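Local coordinates for protein alternansucrase (Leuconostoc mesenteroides, PDB 6HVG) that belongs to glycoside hydrolase family 70, combining a circularly permuted TIM-barrel catalytic domain with repeats related to choline-binding modules, at residues A[795-809]-A[994-1006]. Sequence-based numbering, arbitrary orientation.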
loop_
_atom_site.group_PDB
_atom_site.type_symbol
_atom_site.label_atom_id
_atom_site.label_comp_id
_atom_site.label_asym_id
_atom_site.label_seq_id
_atom_site.Cartn_x
_atom_site.Cartn_y
_atom_site.Cartn_z
ATOM N N ASN A 795 -27.819 -3.595 -7.250
ATOM C CA ASN A 795 -28.121 -3.853 -8.646
ATOM C C ASN A 795 -29.075 -5.053 -8.797
ATOM O O ASN A 795 -28.750 -6.145 -8.354
ATOM C CB ASN A 795 -26.812 -4.096 -9.423
ATOM C CG ASN A 795 -27.005 -4.006 -10.930
ATOM O OD1 ASN A 795 -27.906 -4.639 -11.466
ATOM N ND2 ASN A 795 -26.157 -3.256 -11.619
ATOM N N PRO A 796 -30.263 -4.854 -9.403
ATOM C CA PRO A 796 -31.196 -5.994 -9.595
ATOM C C PRO A 796 -30.663 -7.088 -10.534
ATOM O O PRO A 796 -31.060 -8.245 -10.429
ATOM C CB PRO A 796 -32.467 -5.356 -10.174
ATOM C CG PRO A 796 -32.152 -3.932 -10.427
ATOM C CD PRO A 796 -30.795 -3.582 -9.923
ATOM N N SER A 797 -29.768 -6.734 -11.441
ATOM C CA SER A 797 -29.100 -7.738 -12.272
ATOM C C SER A 797 -28.552 -8.870 -11.439
ATOM O O SER A 797 -28.592 -10.020 -11.842
ATOM C CB SER A 797 -27.956 -7.106 -13.058
ATOM O OG SER A 797 -26.793 -6.942 -12.266
ATOM N N GLY A 798 -28.003 -8.520 -10.284
ATOM C CA GLY A 798 -27.420 -9.481 -9.362
ATOM C C GLY A 798 -25.910 -9.552 -9.451
ATOM O O GLY A 798 -25.280 -10.284 -8.688
ATOM N N PHE A 799 -25.337 -8.818 -10.398
ATOM C CA PHE A 799 -23.894 -8.789 -10.588
ATOM C C PHE A 799 -23.376 -7.633 -9.754
ATOM O O PHE A 799 -24.044 -6.590 -9.624
ATOM C CB PHE A 799 -23.553 -8.618 -12.077
ATOM C CG PHE A 799 -22.079 -8.404 -12.371
ATOM C CD1 PHE A 799 -21.568 -7.123 -12.609
ATOM C CD2 PHE A 799 -21.212 -9.484 -12.462
ATOM C CE1 PHE A 799 -20.215 -6.934 -12.890
ATOM C CE2 PHE A 799 -19.854 -9.299 -12.750
ATOM C CZ PHE A 799 -19.353 -8.022 -12.951
ATOM N N LYS A 800 -22.191 -7.827 -9.190
ATOM C CA LYS A 800 -21.549 -6.805 -8.387
ATOM C C LYS A 800 -20.118 -6.628 -8.842
ATOM O O LYS A 800 -19.343 -7.593 -8.902
ATOM C CB LYS A 800 -21.600 -7.173 -6.899
ATOM C CG LYS A 800 -22.979 -6.996 -6.278
ATOM C CD LYS A 800 -23.187 -7.873 -5.041
ATOM C CE LYS A 800 -24.664 -8.148 -4.740
ATOM N NZ LYS A 800 -25.578 -7.011 -5.076
ATOM N N LYS A 801 -19.780 -5.397 -9.187
ATOM C CA LYS A 801 -18.449 -5.092 -9.667
ATOM C C LYS A 801 -17.502 -4.762 -8.507
ATOM O O LYS A 801 -16.367 -5.232 -8.485
ATOM C CB LYS A 801 -18.489 -3.969 -10.708
ATOM C CG LYS A 801 -17.277 -3.984 -11.625
ATOM C CD LYS A 801 -17.205 -2.894 -12.683
ATOM C CE LYS A 801 -15.861 -2.993 -13.407
ATOM N NZ LYS A 801 -15.568 -1.840 -14.296
ATOM N N TYR A 802 -17.966 -3.953 -7.561
ATOM C CA TYR A 802 -17.145 -3.552 -6.433
ATOM C C TYR A 802 -17.599 -4.250 -5.160
ATOM O O TYR A 802 -16.768 -4.678 -4.346
ATOM C CB TYR A 802 -17.219 -2.052 -6.231
ATOM C CG TYR A 802 -17.250 -1.248 -7.518
ATOM C CD1 TYR A 802 -16.142 -1.197 -8.357
ATOM C CD2 TYR A 802 -18.391 -0.547 -7.891
ATOM C CE1 TYR A 802 -16.172 -0.465 -9.538
ATOM C CE2 TYR A 802 -18.438 0.185 -9.065
ATOM C CZ TYR A 802 -17.337 0.228 -9.894
ATOM O OH TYR A 802 -17.422 0.973 -11.056
ATOM N N ASN A 803 -18.910 -4.417 -5.013
ATOM C CA ASN A 803 -19.506 -4.968 -3.790
ATOM C C ASN A 803 -19.410 -6.496 -3.680
ATOM O O ASN A 803 -19.126 -7.206 -4.668
ATOM C CB ASN A 803 -20.972 -4.573 -3.696
ATOM C CG ASN A 803 -21.163 -3.128 -3.355
ATOM O OD1 ASN A 803 -21.554 -2.816 -2.237
ATOM N ND2 ASN A 803 -20.844 -2.235 -4.297
ATOM N N ASP A 804 -19.673 -6.978 -2.468
ATOM C CA ASP A 804 -19.622 -8.396 -2.142
ATOM C C ASP A 804 -20.934 -9.112 -2.405
ATOM O O ASP A 804 -22.030 -8.584 -2.164
ATOM C CB ASP A 804 -19.298 -8.590 -0.670
ATOM C CG ASP A 804 -17.820 -8.512 -0.374
ATOM O OD1 ASP A 804 -17.040 -8.160 -1.272
ATOM O OD2 ASP A 804 -17.423 -8.836 0.760
ATOM N N TYR A 805 -20.801 -10.359 -2.850
ATOM C CA TYR A 805 -21.925 -11.247 -3.118
ATOM C C TYR A 805 -22.348 -11.976 -1.850
ATOM O O TYR A 805 -21.537 -12.179 -0.958
ATOM C CB TYR A 805 -21.538 -12.298 -4.176
ATOM C CG TYR A 805 -21.226 -11.713 -5.531
ATOM C CD1 TYR A 805 -22.233 -11.520 -6.470
ATOM C CD2 TYR A 805 -19.919 -11.366 -5.885
ATOM C CE1 TYR A 805 -21.958 -10.975 -7.710
ATOM C CE2 TYR A 805 -19.639 -10.807 -7.118
ATOM C CZ TYR A 805 -20.663 -10.615 -8.026
ATOM O OH TYR A 805 -20.381 -10.079 -9.262
ATOM N N ASN A 806 -23.631 -12.348 -1.770
ATOM C CA ASN A 806 -24.114 -13.331 -0.792
ATOM C C ASN A 806 -23.927 -12.929 0.677
ATOM O O ASN A 806 -23.805 -13.795 1.553
ATOM C CB ASN A 806 -23.493 -14.732 -1.022
ATOM C CG ASN A 806 -24.021 -15.409 -2.266
ATOM O OD1 ASN A 806 -25.208 -15.347 -2.523
ATOM N ND2 ASN A 806 -23.159 -16.086 -3.001
ATOM N N LEU A 807 -23.952 -11.628 0.962
ATOM C CA LEU A 807 -23.817 -11.151 2.331
ATOM C C LEU A 807 -24.877 -11.698 3.302
ATOM O O LEU A 807 -24.530 -12.066 4.432
ATOM C CB LEU A 807 -23.777 -9.624 2.365
ATOM C CG LEU A 807 -22.435 -9.048 1.869
ATOM C CD1 LEU A 807 -22.454 -7.540 1.869
ATOM C CD2 LEU A 807 -21.272 -9.529 2.708
ATOM N N PRO A 808 -26.153 -11.774 2.875
ATOM C CA PRO A 808 -27.141 -12.419 3.739
ATOM C C PRO A 808 -26.802 -13.867 4.099
ATOM O O PRO A 808 -26.954 -14.269 5.246
ATOM C CB PRO A 808 -28.421 -12.358 2.899
ATOM C CG PRO A 808 -28.251 -11.124 2.100
ATOM C CD PRO A 808 -26.792 -11.089 1.744
ATOM N N SER A 809 -26.343 -14.636 3.123
ATOM C CA SER A 809 -26.014 -16.035 3.345
ATOM C C SER A 809 -24.815 -16.147 4.265
ATOM O O SER A 809 -24.754 -17.026 5.122
ATOM C CB SER A 809 -25.759 -16.744 1.999
ATOM O OG SER A 809 -26.690 -16.321 1.011
ATOM N N GLY A 994 -31.368 -22.428 -7.115
ATOM C CA GLY A 994 -30.425 -21.319 -7.027
ATOM C C GLY A 994 -31.040 -20.100 -7.702
ATOM O O GLY A 994 -31.722 -20.220 -8.719
ATOM N N SER A 995 -30.822 -18.926 -7.128
ATOM C CA SER A 995 -31.384 -17.683 -7.657
ATOM C C SER A 995 -30.282 -16.645 -7.886
ATOM O O SER A 995 -29.167 -16.782 -7.366
ATOM C CB SER A 995 -32.437 -17.120 -6.686
ATOM O OG SER A 995 -33.520 -18.030 -6.467
ATOM N N LEU A 996 -30.602 -15.604 -8.651
ATOM C CA LEU A 996 -29.672 -14.507 -8.883
ATOM C C LEU A 996 -30.419 -13.188 -8.790
ATOM O O LEU A 996 -31.297 -12.928 -9.589
ATOM C CB LEU A 996 -28.978 -14.675 -10.245
ATOM C CG LEU A 996 -27.611 -13.987 -10.463
ATOM C CD1 LEU A 996 -26.683 -14.840 -11.319
ATOM C CD2 LEU A 996 -27.753 -12.618 -11.108
ATOM N N ASN A 997 -30.067 -12.374 -7.796
ATOM C CA ASN A 997 -30.620 -11.020 -7.617
ATOM C C ASN A 997 -29.702 -10.211 -6.681
ATOM O O ASN A 997 -28.662 -10.712 -6.278
ATOM C CB ASN A 997 -32.053 -11.092 -7.074
ATOM C CG ASN A 997 -32.152 -11.906 -5.789
ATOM O OD1 ASN A 997 -31.562 -11.545 -4.766
ATOM N ND2 ASN A 997 -32.888 -13.016 -5.833
ATOM N N ALA A 998 -30.076 -8.978 -6.347
ATOM C CA ALA A 998 -29.247 -8.130 -5.494
ATOM C C ALA A 998 -28.895 -8.761 -4.130
ATOM O O ALA A 998 -27.800 -8.540 -3.612
ATOM C CB ALA A 998 -29.909 -6.775 -5.279
ATOM N N LEU A 999 -29.810 -9.537 -3.556
ATOM C CA LEU A 999 -29.616 -10.104 -2.208
ATOM C C LEU A 999 -28.890 -11.470 -2.190
ATOM O O LEU A 999 -28.333 -11.860 -1.153
ATOM C CB LEU A 999 -30.964 -10.220 -1.481
ATOM C CG LEU A 999 -31.709 -8.901 -1.249
ATOM C CD1 LEU A 999 -33.183 -9.142 -0.975
ATOM C CD2 LEU A 999 -31.090 -8.097 -0.119
ATOM N N ILE A 1000 -28.885 -12.201 -3.308
ATOM C CA ILE A 1000 -28.240 -13.517 -3.327
ATOM C C ILE A 1000 -27.753 -13.956 -4.716
ATOM O O ILE A 1000 -28.323 -13.589 -5.740
ATOM C CB ILE A 1000 -29.165 -14.595 -2.701
ATOM C CG1 ILE A 1000 -28.409 -15.901 -2.461
ATOM C CG2 ILE A 1000 -30.386 -14.860 -3.560
ATOM C CD1 ILE A 1000 -29.114 -16.867 -1.529
ATOM N N SER A 1001 -26.680 -14.740 -4.709
ATOM C CA SER A 1001 -26.202 -15.493 -5.854
ATOM C C SER A 1001 -25.949 -16.908 -5.353
ATOM O O SER A 1001 -24.810 -17.288 -5.070
ATOM C CB SER A 1001 -24.908 -14.905 -6.410
ATOM O OG SER A 1001 -25.053 -13.519 -6.701
ATOM N N GLY A 1002 -27.028 -17.679 -5.259
ATOM C CA GLY A 1002 -26.992 -19.042 -4.731
ATOM C C GLY A 1002 -28.305 -19.386 -4.055
ATOM O O GLY A 1002 -29.364 -18.897 -4.462
ATOM N N TYR A 1003 -28.243 -20.223 -3.024
ATOM C CA TYR A 1003 -29.445 -20.581 -2.248
ATOM C C TYR A 1003 -29.296 -20.214 -0.776
ATOM O O TYR A 1003 -28.188 -20.255 -0.253
ATOM C CB TYR A 1003 -29.753 -22.083 -2.341
ATOM C CG TYR A 1003 -31.014 -22.418 -1.595
ATOM C CD1 TYR A 1003 -32.249 -22.140 -2.142
ATOM C CD2 TYR A 1003 -30.978 -22.936 -0.312
ATOM C CE1 TYR A 1003 -33.416 -22.404 -1.452
ATOM C CE2 TYR A 1003 -32.149 -23.213 0.377
ATOM C CZ TYR A 1003 -33.359 -22.940 -0.200
ATOM O OH TYR A 1003 -34.523 -23.209 0.476
ATOM N N LEU A 1004 -30.408 -19.843 -0.134
ATOM C CA LEU A 1004 -30.465 -19.657 1.323
ATOM C C LEU A 1004 -31.831 -20.041 1.874
ATOM O O LEU A 1004 -32.857 -19.452 1.504
ATOM C CB LEU A 1004 -30.176 -18.208 1.702
ATOM C CG LEU A 1004 -30.226 -17.851 3.186
ATOM C CD1 LEU A 1004 -29.235 -18.682 3.968
ATOM C CD2 LEU A 1004 -29.961 -16.360 3.393
ATOM N N GLY A 1005 -31.845 -21.028 2.766
ATOM C CA GLY A 1005 -33.058 -21.392 3.518
ATOM C C GLY A 1005 -32.739 -21.542 5.003
ATOM O O GLY A 1005 -31.783 -22.228 5.371
ATOM N N VAL A 1006 -33.519 -20.884 5.852
ATOM C CA VAL A 1006 -33.372 -21.018 7.282
ATOM C C VAL A 1006 -34.707 -21.412 7.894
ATOM O O VAL A 1006 -35.740 -20.814 7.587
ATOM C CB VAL A 1006 -32.886 -19.720 7.943
ATOM C CG1 VAL A 1006 -32.595 -19.966 9.422
ATOM C CG2 VAL A 1006 -31.634 -19.211 7.252
HETATM O O HOH W 1 -25.396 -11.485 -4.067
#
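Leu996 and Asn997 run past Gly798 where a beta-hairpin meets a long loop. The hairpin pairs 995-997 with 1000-1002 and turns at Ala998 and Leu999. It leads into strand 1003-1009 of a large antiparallel sheet, probably domain C of the GH70 fold. The loop joins helices 779-793 and 807-814. Gly798 lacks a side chain, which lets the two backbones come close. Its CA makes a CA-H...O contact with Asn997 O at 3.5 Å. The Asn997 side chain leaves the backbone on the side away from the loop. Its OD1 accepts from Leu999 N, an Asx turn. The methyl group of Ala998 packs against Asn795 O. Ala998 O is reached by Lys800 NZ at 3.1 Å, in the carbonyl plane and on a lone pair. The same ammonium group also bonds Gln793 O, so it links the end of one helix to the hairpin turn. Leu999 O faces the ring of Pro808, with CG at 3.3 Å. Ile1000 places CD1 3.6 Å from Ser809 OG.

Ser1001 is held at both backbone polar groups by the amide of Asn806. Its N donates to Asn806 OD1 at 2.7 Å, nearly straight at 166°. Its O accepts from Asn806 ND2 at 2.9 Å. This donor stands above the carbonyl plane of Ser1001, whereas the acceptor lies in the amide plane of Asn806. CG of Asn806 sits beside its own backbone N (chi1 -71°), and this brings the amide up against Ser1001. The two bonds fix the amide flip and satisfy buried backbone groups at the corner of the chain. Beyond it, Leu1004 points toward helix 807-814. Its CD2 touches Pro808 CB at 4.3 Å and also lies against Ser809 CA.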